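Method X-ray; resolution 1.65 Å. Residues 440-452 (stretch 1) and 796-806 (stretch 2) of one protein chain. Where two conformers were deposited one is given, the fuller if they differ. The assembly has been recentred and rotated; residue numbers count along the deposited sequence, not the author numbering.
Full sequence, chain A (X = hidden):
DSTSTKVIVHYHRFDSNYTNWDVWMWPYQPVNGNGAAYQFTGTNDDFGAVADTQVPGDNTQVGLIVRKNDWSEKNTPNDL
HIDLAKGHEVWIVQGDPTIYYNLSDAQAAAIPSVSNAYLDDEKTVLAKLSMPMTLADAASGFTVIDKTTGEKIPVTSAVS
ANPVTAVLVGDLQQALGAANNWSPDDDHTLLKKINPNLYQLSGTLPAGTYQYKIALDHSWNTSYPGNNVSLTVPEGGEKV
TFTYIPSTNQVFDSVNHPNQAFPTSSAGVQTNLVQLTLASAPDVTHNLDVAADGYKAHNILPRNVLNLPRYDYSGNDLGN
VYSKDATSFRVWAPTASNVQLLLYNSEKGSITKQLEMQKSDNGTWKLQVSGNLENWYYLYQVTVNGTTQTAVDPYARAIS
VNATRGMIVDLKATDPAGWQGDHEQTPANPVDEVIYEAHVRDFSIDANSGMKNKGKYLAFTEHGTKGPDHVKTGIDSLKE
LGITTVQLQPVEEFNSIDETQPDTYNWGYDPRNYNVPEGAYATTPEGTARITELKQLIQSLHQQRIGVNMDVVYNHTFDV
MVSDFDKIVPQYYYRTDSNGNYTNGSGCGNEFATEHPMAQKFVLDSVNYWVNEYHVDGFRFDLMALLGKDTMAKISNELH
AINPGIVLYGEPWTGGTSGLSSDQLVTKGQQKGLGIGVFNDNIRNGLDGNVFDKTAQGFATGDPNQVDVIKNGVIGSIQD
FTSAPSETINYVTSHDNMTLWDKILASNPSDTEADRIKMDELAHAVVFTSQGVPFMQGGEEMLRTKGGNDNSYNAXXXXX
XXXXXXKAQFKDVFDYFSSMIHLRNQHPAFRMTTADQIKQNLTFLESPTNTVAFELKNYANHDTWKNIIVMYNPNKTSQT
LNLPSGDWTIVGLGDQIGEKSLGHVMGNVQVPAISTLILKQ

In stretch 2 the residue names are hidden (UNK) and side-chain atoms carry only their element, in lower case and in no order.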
# COMPACT_ATOMS: atom_id res chain seq x y z
N VAL A 440 1.74 -9.88 17.38
CA VAL A 440 1.64 -11.18 18.07
C VAL A 440 2.51 -11.27 19.33
O VAL A 440 2.08 -11.85 20.35
CB VAL A 440 1.98 -12.36 17.10
CG1 VAL A 440 1.96 -13.70 17.83
CG2 VAL A 440 0.95 -12.39 15.93
N ARG A 441 3.73 -10.72 19.29
CA ARG A 441 4.56 -10.76 20.49
C ARG A 441 4.00 -9.80 21.56
O ARG A 441 3.78 -10.21 22.71
CB ARG A 441 6.01 -10.41 20.17
CG ARG A 441 6.92 -10.57 21.39
CD ARG A 441 8.40 -10.36 21.05
NE ARG A 441 9.23 -10.44 22.25
CZ ARG A 441 9.72 -11.57 22.77
NH1 ARG A 441 9.49 -12.76 22.20
NH2 ARG A 441 10.47 -11.51 23.89
N ASP A 442 3.70 -8.56 21.18
CA ASP A 442 3.23 -7.56 22.18
C ASP A 442 2.03 -8.06 22.97
O ASP A 442 1.90 -7.81 24.18
CB ASP A 442 2.76 -6.26 21.54
CG ASP A 442 3.82 -5.52 20.78
OD1 ASP A 442 4.99 -5.92 20.77
OD2 ASP A 442 3.46 -4.49 20.17
N PHE A 443 1.12 -8.75 22.27
CA PHE A 443 -0.17 -9.13 22.85
C PHE A 443 -0.06 -9.90 24.16
O PHE A 443 -0.86 -9.67 25.08
CB PHE A 443 -0.95 -9.96 21.83
CG PHE A 443 -2.39 -10.18 22.19
CD1 PHE A 443 -3.26 -9.10 22.30
CD2 PHE A 443 -2.87 -11.48 22.44
CE1 PHE A 443 -4.61 -9.30 22.64
CE2 PHE A 443 -4.23 -11.69 22.77
CZ PHE A 443 -5.08 -10.60 22.89
N SER A 444 0.95 -10.77 24.27
CA SER A 444 0.98 -11.73 25.38
C SER A 444 2.34 -11.91 26.07
O SER A 444 2.46 -12.67 27.02
CB SER A 444 0.51 -13.10 24.85
OG SER A 444 1.43 -13.57 23.87
N ILE A 445 3.37 -11.19 25.63
CA ILE A 445 4.73 -11.44 26.14
C ILE A 445 4.94 -11.06 27.62
O ILE A 445 5.79 -11.65 28.30
CB ILE A 445 5.79 -10.72 25.26
CG1 ILE A 445 7.23 -11.21 25.57
CG2 ILE A 445 5.72 -9.18 25.43
CD1 ILE A 445 7.48 -12.69 25.29
N ASP A 446 4.18 -10.08 28.11
CA ASP A 446 4.38 -9.58 29.49
C ASP A 446 4.16 -10.72 30.49
O ASP A 446 3.23 -11.50 30.36
CB ASP A 446 3.43 -8.42 29.78
CG ASP A 446 3.86 -7.57 30.99
OD1 ASP A 446 4.19 -8.11 32.07
OD2 ASP A 446 3.82 -6.32 30.85
N ALA A 447 5.03 -10.81 31.50
CA ALA A 447 4.85 -11.78 32.57
C ALA A 447 3.47 -11.69 33.24
O ALA A 447 3.00 -12.68 33.83
CB ALA A 447 5.93 -11.60 33.64
N ASN A 448 2.84 -10.52 33.14
CA ASN A 448 1.53 -10.31 33.76
C ASN A 448 0.32 -10.64 32.85
O ASN A 448 -0.81 -10.39 33.22
CB ASN A 448 1.42 -8.88 34.35
CG ASN A 448 1.35 -7.77 33.29
OD1 ASN A 448 0.97 -7.99 32.13
ND2 ASN A 448 1.65 -6.54 33.72
N SER A 449 0.58 -11.22 31.67
CA SER A 449 -0.47 -11.34 30.63
C SER A 449 -1.47 -12.46 30.92
O SER A 449 -2.56 -12.46 30.35
CB SER A 449 0.15 -11.55 29.23
OG SER A 449 0.52 -12.91 29.07
N GLY A 450 -1.10 -13.41 31.78
CA GLY A 450 -1.95 -14.56 32.09
C GLY A 450 -2.02 -15.66 31.04
O GLY A 450 -2.67 -16.70 31.26
N MET A 451 -1.35 -15.43 29.92
CA MET A 451 -1.26 -16.41 28.83
C MET A 451 0.03 -17.20 28.95
O MET A 451 1.09 -16.63 29.28
CB MET A 451 -1.35 -15.68 27.48
CG MET A 451 -2.79 -15.29 27.12
SD MET A 451 -2.95 -14.05 25.83
CE MET A 451 -2.52 -12.55 26.74
N LYS A 452 -0.06 -18.50 28.69
CA LYS A 452 1.10 -19.42 28.81
C LYS A 452 2.06 -19.31 27.64
O LYS A 452 3.28 -19.29 27.81
CB LYS A 452 0.61 -20.87 28.94
CG LYS A 452 -0.02 -21.20 30.29
CD LYS A 452 -0.48 -22.67 30.34
CE LYS A 452 -1.02 -23.05 31.72
NZ LYS A 452 -2.33 -22.40 32.01
N UNK A 796 11.79 -3.43 21.55
CA UNK A 796 11.64 -4.46 22.56
C UNK A 796 10.37 -4.41 23.38
O UNK A 796 9.47 -3.59 23.13
N UNK A 797 10.30 -5.29 24.38
CA UNK A 797 9.07 -5.58 25.10
C UNK A 797 8.71 -4.55 26.17
O UNK A 797 7.54 -4.25 26.35
o UNK A 797 10.22 -8.97 25.09
c UNK A 797 9.14 -6.96 25.76
o UNK A 797 8.84 -8.04 23.65
c UNK A 797 9.42 -8.07 24.76
N UNK A 798 9.70 -4.01 26.88
CA UNK A 798 9.42 -2.97 27.89
C UNK A 798 8.72 -1.78 27.24
O UNK A 798 7.88 -1.12 27.86
c UNK A 798 10.71 -2.51 28.59
o UNK A 798 11.50 -1.70 27.74
N UNK A 799 9.08 -1.50 25.99
CA UNK A 799 8.46 -0.40 25.22
C UNK A 799 7.10 -0.83 24.63
O UNK A 799 6.08 -0.17 24.86
c UNK A 799 8.75 1.13 23.21
c UNK A 799 10.72 0.71 24.74
c UNK A 799 9.42 0.10 24.10
N UNK A 800 7.09 -1.96 23.92
CA UNK A 800 5.94 -2.36 23.10
C UNK A 800 4.88 -3.28 23.70
O UNK A 800 3.78 -3.39 23.16
o UNK A 800 6.35 -1.18 20.33
c UNK A 800 7.05 -2.05 20.84
c UNK A 800 6.45 -3.03 21.81
n UNK A 800 8.34 -2.18 20.57
N UNK A 801 5.19 -3.98 24.78
CA UNK A 801 4.27 -5.04 25.22
C UNK A 801 2.92 -4.50 25.67
O UNK A 801 2.79 -3.31 26.06
c UNK A 801 4.90 -5.13 27.72
c UNK A 801 5.95 -5.70 28.66
o UNK A 801 6.32 -6.87 28.54
n UNK A 801 6.44 -4.87 29.60
c UNK A 801 4.88 -5.86 26.35
N UNK A 802 1.90 -5.37 25.61
CA UNK A 802 0.67 -5.13 26.36
C UNK A 802 0.99 -5.38 27.84
O UNK A 802 1.22 -6.52 28.26
c UNK A 802 -2.44 -4.82 22.24
c UNK A 802 -0.45 -6.06 25.87
c UNK A 802 -1.13 -5.61 24.60
c UNK A 802 -0.41 -5.01 23.56
c UNK A 802 -2.50 -5.82 24.44
c UNK A 802 -1.07 -4.60 22.37
c UNK A 802 -3.15 -5.43 23.27
N UNK A 803 1.05 -4.29 28.62
CA UNK A 803 1.24 -4.36 30.05
C UNK A 803 -0.18 -4.42 30.61
O UNK A 803 -0.88 -3.39 30.67
c UNK A 803 1.97 -2.96 32.06
c UNK A 803 2.00 -3.11 30.54
o UNK A 803 2.50 -1.95 32.57
o UNK A 803 1.43 -3.84 32.75
N UNK A 804 -0.62 -5.63 30.96
CA UNK A 804 -2.02 -5.84 31.31
C UNK A 804 -2.42 -5.26 32.67
O UNK A 804 -3.61 -5.12 32.94
c UNK A 804 -2.34 -7.85 29.78
c UNK A 804 -1.25 -8.36 29.12
c UNK A 804 -2.38 -7.34 31.21
c UNK A 804 -2.93 -8.45 27.64
c UNK A 804 -5.58 -7.65 27.75
c UNK A 804 -3.74 -8.62 26.50
c UNK A 804 -4.77 -7.47 28.90
c UNK A 804 -5.06 -8.23 26.57
n UNK A 804 -1.61 -8.73 27.84
c UNK A 804 -3.43 -7.88 28.84
N UNK A 805 -1.44 -4.89 33.49
CA UNK A 805 -1.73 -4.12 34.70
C UNK A 805 -2.42 -2.79 34.39
O UNK A 805 -3.13 -2.25 35.23
o UNK A 805 0.36 -2.83 35.00
c UNK A 805 -0.45 -3.86 35.55
N UNK A 806 -2.20 -2.26 33.19
CA UNK A 806 -2.83 -0.98 32.83
C UNK A 806 -4.32 -1.13 32.57
O UNK A 806 -5.09 -0.17 32.71
c UNK A 806 -2.11 -0.32 31.66
c UNK A 806 0.04 0.82 30.99
c UNK A 806 -0.70 0.13 32.08
n UNK A 806 -0.37 2.21 30.75
n UNK A 806 -0.36 4.48 31.06
n UNK A 806 0.88 3.18 32.48
c UNK A 806 0.05 3.28 31.43
O HOH W 1 1.72 -8.83 26.96
O HOH W 2 6.41 -6.58 23.19

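Position 796 has no side-chain atoms, so it is Gly796. Its phi is positive, and a CB would be jammed against the preceding carbonyl O. It sits at the N-cap of a short helix.

Position 797 has two carbons, the second carrying two oxygens. This carboxylate faces the guanidinium of Arg441, near its plane. It is Asp797. Arg441 NE donates to Asp797 OD1 and Arg441 NH2 to Asp797 OD2, both at 2.8 Å, a two-pronged salt bridge.

Position 798 has one carbon and one oxygen; its CA-to-CB bond points away from stretch 1, and it makes no contact there. It is Ser798.

Position 799 has three carbons, branched at CB, and touches nothing on stretch 1. It is Val799.

Position 800 has two carbons, the second bearing one oxygen and one nitrogen. Its CB lies 3.4 Å from Asp442 OD1. It is Asn800. Asn800 ND2 donates to Gly796 O at 3.1 Å, back to the N-cap residue.

Position 801 has three carbons, the third carrying one oxygen and one nitrogen. Its CB packs 3.5 Å from Ile445 CG2. It is Gln801, the first residue to leave the helix. The terminal amide lies near the Asp446 carboxylate but makes no hydrogen bond to it.

Position 802 has one carbon and a six-carbon ring, with Phe443 CA over one face. It is Phe802. The edge of the Phe443 ring points toward its face, offset, with the planes at 65°. Phe802 N donates to Asp442 O at 2.8 Å, nearly straight.

Position 803 has two carbons, the second carrying two oxygens, one near the Asn448 amide. It is Asp803. Asn448 ND2 donates to Asp803 OD1 at 2.9 Å.

Position 804 has one carbon and fused five- and six-membered rings holding eight carbons and one nitrogen, which meets Phe443 O. It is Trp804. Trp804 NE1 donates to Phe443 O at 3.0 Å, and its edge meets the face of the Phe443 ring. Trp804 N donates to Asn448 OD1 at 3.1 Å.

Position 805 has one carbon and one oxygen; its CB is 3.9 Å from Asn448 ND2. It is Ser805. Ser805 N gives Asp803 OD1 a weak capping bond of 3.1 Å.

Position 806 has three carbons, a nitrogen, then a carbon with two nitrogens. It makes no contact with stretch 1. It is Arg806.

Asp797 pairs with Arg441 in a salt bridge. Asn448 uses both amide atoms, and Phe443 packs against Phe802 and Trp804. Water 1 joins Asp442 O, Phe802 O and Asp446 N; water 2 links Asp442 OD1 to Asp797 OD1.

Stretch 2 796-806: GDSVNQFDWSR
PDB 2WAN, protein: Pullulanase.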